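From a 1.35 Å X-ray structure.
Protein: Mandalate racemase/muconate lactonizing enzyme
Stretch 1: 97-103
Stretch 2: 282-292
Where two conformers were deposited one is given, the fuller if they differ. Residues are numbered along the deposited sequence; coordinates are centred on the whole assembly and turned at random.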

# COMPACT_ATOMS: atom_id res chain seq x y z
N LEU A 97 34.12 0.56 -22.95
CA LEU A 97 35.18 -0.42 -22.71
C LEU A 97 34.62 -1.84 -22.73
O LEU A 97 35.23 -2.74 -23.31
CB LEU A 97 35.87 -0.14 -21.38
CG LEU A 97 36.60 1.19 -21.22
CD1 LEU A 97 37.13 1.34 -19.80
CD2 LEU A 97 37.72 1.33 -22.24
N GLU A 98 33.46 -2.03 -22.11
CA GLU A 98 32.87 -3.36 -22.01
C GLU A 98 32.42 -3.88 -23.37
O GLU A 98 32.62 -5.06 -23.69
CB GLU A 98 31.71 -3.33 -21.01
CG GLU A 98 31.17 -4.70 -20.62
CD GLU A 98 29.92 -5.07 -21.40
OE1 GLU A 98 29.72 -4.49 -22.49
OE2 GLU A 98 29.14 -5.94 -20.93
N MET A 99 31.82 -3.03 -24.20
CA MET A 99 31.35 -3.52 -25.49
C MET A 99 32.54 -3.84 -26.40
O MET A 99 32.46 -4.75 -27.22
CB MET A 99 30.34 -2.57 -26.15
CG MET A 99 30.95 -1.31 -26.74
SD MET A 99 29.74 -0.25 -27.57
CE MET A 99 28.78 0.35 -26.18
N ALA A 100 33.64 -3.11 -26.24
CA ALA A 100 34.88 -3.42 -26.95
C ALA A 100 35.41 -4.78 -26.50
O ALA A 100 35.92 -5.56 -27.30
CB ALA A 100 35.93 -2.34 -26.75
N CYS A 101 35.28 -5.08 -25.21
CA CYS A 101 35.61 -6.42 -24.71
C CYS A 101 34.74 -7.48 -25.37
O CYS A 101 35.25 -8.52 -25.78
CB CYS A 101 35.51 -6.49 -23.18
SG CYS A 101 36.81 -5.59 -22.32
N TRP A 102 33.44 -7.24 -25.49
CA TRP A 102 32.56 -8.19 -26.18
C TRP A 102 32.96 -8.38 -27.65
O TRP A 102 32.89 -9.50 -28.17
CB TRP A 102 31.09 -7.80 -26.07
CG TRP A 102 30.47 -8.23 -24.76
CD1 TRP A 102 30.17 -7.43 -23.70
CD2 TRP A 102 30.13 -9.56 -24.39
NE1 TRP A 102 29.63 -8.19 -22.68
CE2 TRP A 102 29.60 -9.51 -23.08
CE3 TRP A 102 30.20 -10.81 -25.02
CZ2 TRP A 102 29.15 -10.65 -22.40
CZ3 TRP A 102 29.76 -11.94 -24.35
CH2 TRP A 102 29.24 -11.85 -23.06
N ASP A 103 33.36 -7.30 -28.31
CA ASP A 103 33.85 -7.38 -29.68
C ASP A 103 35.00 -8.39 -29.74
O ASP A 103 35.03 -9.26 -30.62
CB ASP A 103 34.31 -5.98 -30.12
CG ASP A 103 34.43 -5.84 -31.63
OD1 ASP A 103 33.79 -6.61 -32.39
OD2 ASP A 103 35.16 -4.93 -32.06
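Stretch 2 282-292: NVARVGGLLEA

The carboxylate of Glu98, buried on the helix of stretch 1, receives the first turn of a second helix that begins at Leu289. Leu289 N donates to Glu98 OE1 at 2.7 Å, and Leu290 N donates to Glu98 OE2 at 2.9 Å, so that the two oxygens engage successive amides that have no earlier helical carbonyl to bond. A water extends this arrangement: it donates to Gly287 O (2.8 Å) and, weakly, to Glu98 OE2 (2.7 Å), and accepts from Glu291 N (3.0 Å). Trp102, one turn along from Glu98, adds a weak hydrogen bond from NE1 to Glu98 OE2 (2.9 Å).

Stretch 2 reaches this site as a loop, with Gly287 and Gly288 at positive phi and Gly288 in the N-cap position. The backbones come closest here, with Glu98 CA and Gly288 CA 5.4 Å apart. Gly288 CA lies 3.3 Å from Glu98 OE1; a CB on Gly288 would clash with that oxygen.

Apolar contacts extend from the polar centre. Leu289 points toward stretch 1, its CB 3.8 Å from Trp102 CD1 and its CD1 4.3 Å from Met99 CB. Leu290 CB lies 4.4 Å from Trp102 CZ2. Farther back along the loop, Met99 CE packs 3.9 Å from Ala284 CB and 4.3 Å from Val283 CG2.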

# COMPACT_ATOMS: atom_id res chain seq x y z
N ASN A 282 20.33 3.12 -23.68
CA ASN A 282 21.40 3.27 -24.66
C ASN A 282 22.54 2.39 -24.17
O ASN A 282 23.04 2.57 -23.05
CB ASN A 282 21.82 4.73 -24.79
CG ASN A 282 22.83 4.94 -25.90
OD1 ASN A 282 23.86 4.25 -25.96
ND2 ASN A 282 22.56 5.89 -26.78
N VAL A 283 22.94 1.43 -25.00
CA VAL A 283 23.95 0.44 -24.60
C VAL A 283 25.29 1.08 -24.29
O VAL A 283 26.11 0.48 -23.58
CB VAL A 283 24.14 -0.69 -25.64
CG1 VAL A 283 22.87 -1.49 -25.81
CG2 VAL A 283 24.61 -0.13 -26.99
N ALA A 284 25.52 2.28 -24.82
CA ALA A 284 26.76 3.02 -24.57
C ALA A 284 26.70 3.91 -23.32
O ALA A 284 27.66 4.61 -23.00
CB ALA A 284 27.13 3.84 -25.80
N ARG A 285 25.58 3.86 -22.60
CA ARG A 285 25.42 4.58 -21.33
C ARG A 285 25.12 3.67 -20.14
O ARG A 285 25.53 3.98 -19.01
CB ARG A 285 24.30 5.64 -21.45
CG ARG A 285 23.76 6.13 -20.11
CD ARG A 285 22.94 7.39 -20.28
NE ARG A 285 23.80 8.56 -20.34
CZ ARG A 285 23.46 9.74 -20.86
NH1 ARG A 285 22.27 9.92 -21.43
NH2 ARG A 285 24.32 10.74 -20.80
N VAL A 286 24.39 2.58 -20.35
CA VAL A 286 23.84 1.84 -19.21
C VAL A 286 24.83 0.97 -18.45
O VAL A 286 24.52 0.50 -17.35
CB VAL A 286 22.59 0.98 -19.57
CG1 VAL A 286 21.47 1.87 -20.07
CG2 VAL A 286 22.95 -0.11 -20.58
N GLY A 287 26.00 0.73 -19.03
CA GLY A 287 27.00 -0.11 -18.40
C GLY A 287 27.58 -1.19 -19.31
O GLY A 287 28.43 -1.97 -18.88
N GLY A 288 27.12 -1.22 -20.57
CA GLY A 288 27.62 -2.18 -21.54
C GLY A 288 26.58 -3.21 -21.92
O GLY A 288 25.42 -3.11 -21.53
N LEU A 289 27.00 -4.22 -22.69
CA LEU A 289 26.06 -5.20 -23.22
C LEU A 289 25.51 -6.16 -22.18
O LEU A 289 24.33 -6.50 -22.22
CB LEU A 289 26.71 -5.98 -24.37
CG LEU A 289 26.74 -5.19 -25.68
CD1 LEU A 289 27.63 -5.89 -26.69
CD2 LEU A 289 25.33 -5.04 -26.24
N LEU A 290 26.34 -6.63 -21.25
CA LEU A 290 25.81 -7.52 -20.22
C LEU A 290 24.84 -6.77 -19.31
O LEU A 290 23.76 -7.27 -19.01
CB LEU A 290 26.93 -8.19 -19.43
CG LEU A 290 26.43 -9.15 -18.35
CD1 LEU A 290 25.55 -10.24 -18.94
CD2 LEU A 290 27.58 -9.75 -17.56
N GLU A 291 25.20 -5.56 -18.90
CA GLU A 291 24.29 -4.76 -18.10
C GLU A 291 22.99 -4.46 -18.87
O GLU A 291 21.90 -4.49 -18.30
CB GLU A 291 24.96 -3.48 -17.61
CG GLU A 291 24.17 -2.71 -16.56
CD GLU A 291 24.20 -3.32 -15.16
OE1 GLU A 291 24.78 -4.41 -14.94
OE2 GLU A 291 23.65 -2.67 -14.26
N ALA A 292 23.10 -4.21 -20.17
CA ALA A 292 21.90 -3.99 -20.99
C ALA A 292 21.03 -5.25 -21.05
O ALA A 292 19.81 -5.18 -20.99
CB ALA A 292 22.28 -3.51 -22.39
O HOH W 1 28.04 -4.76 -18.73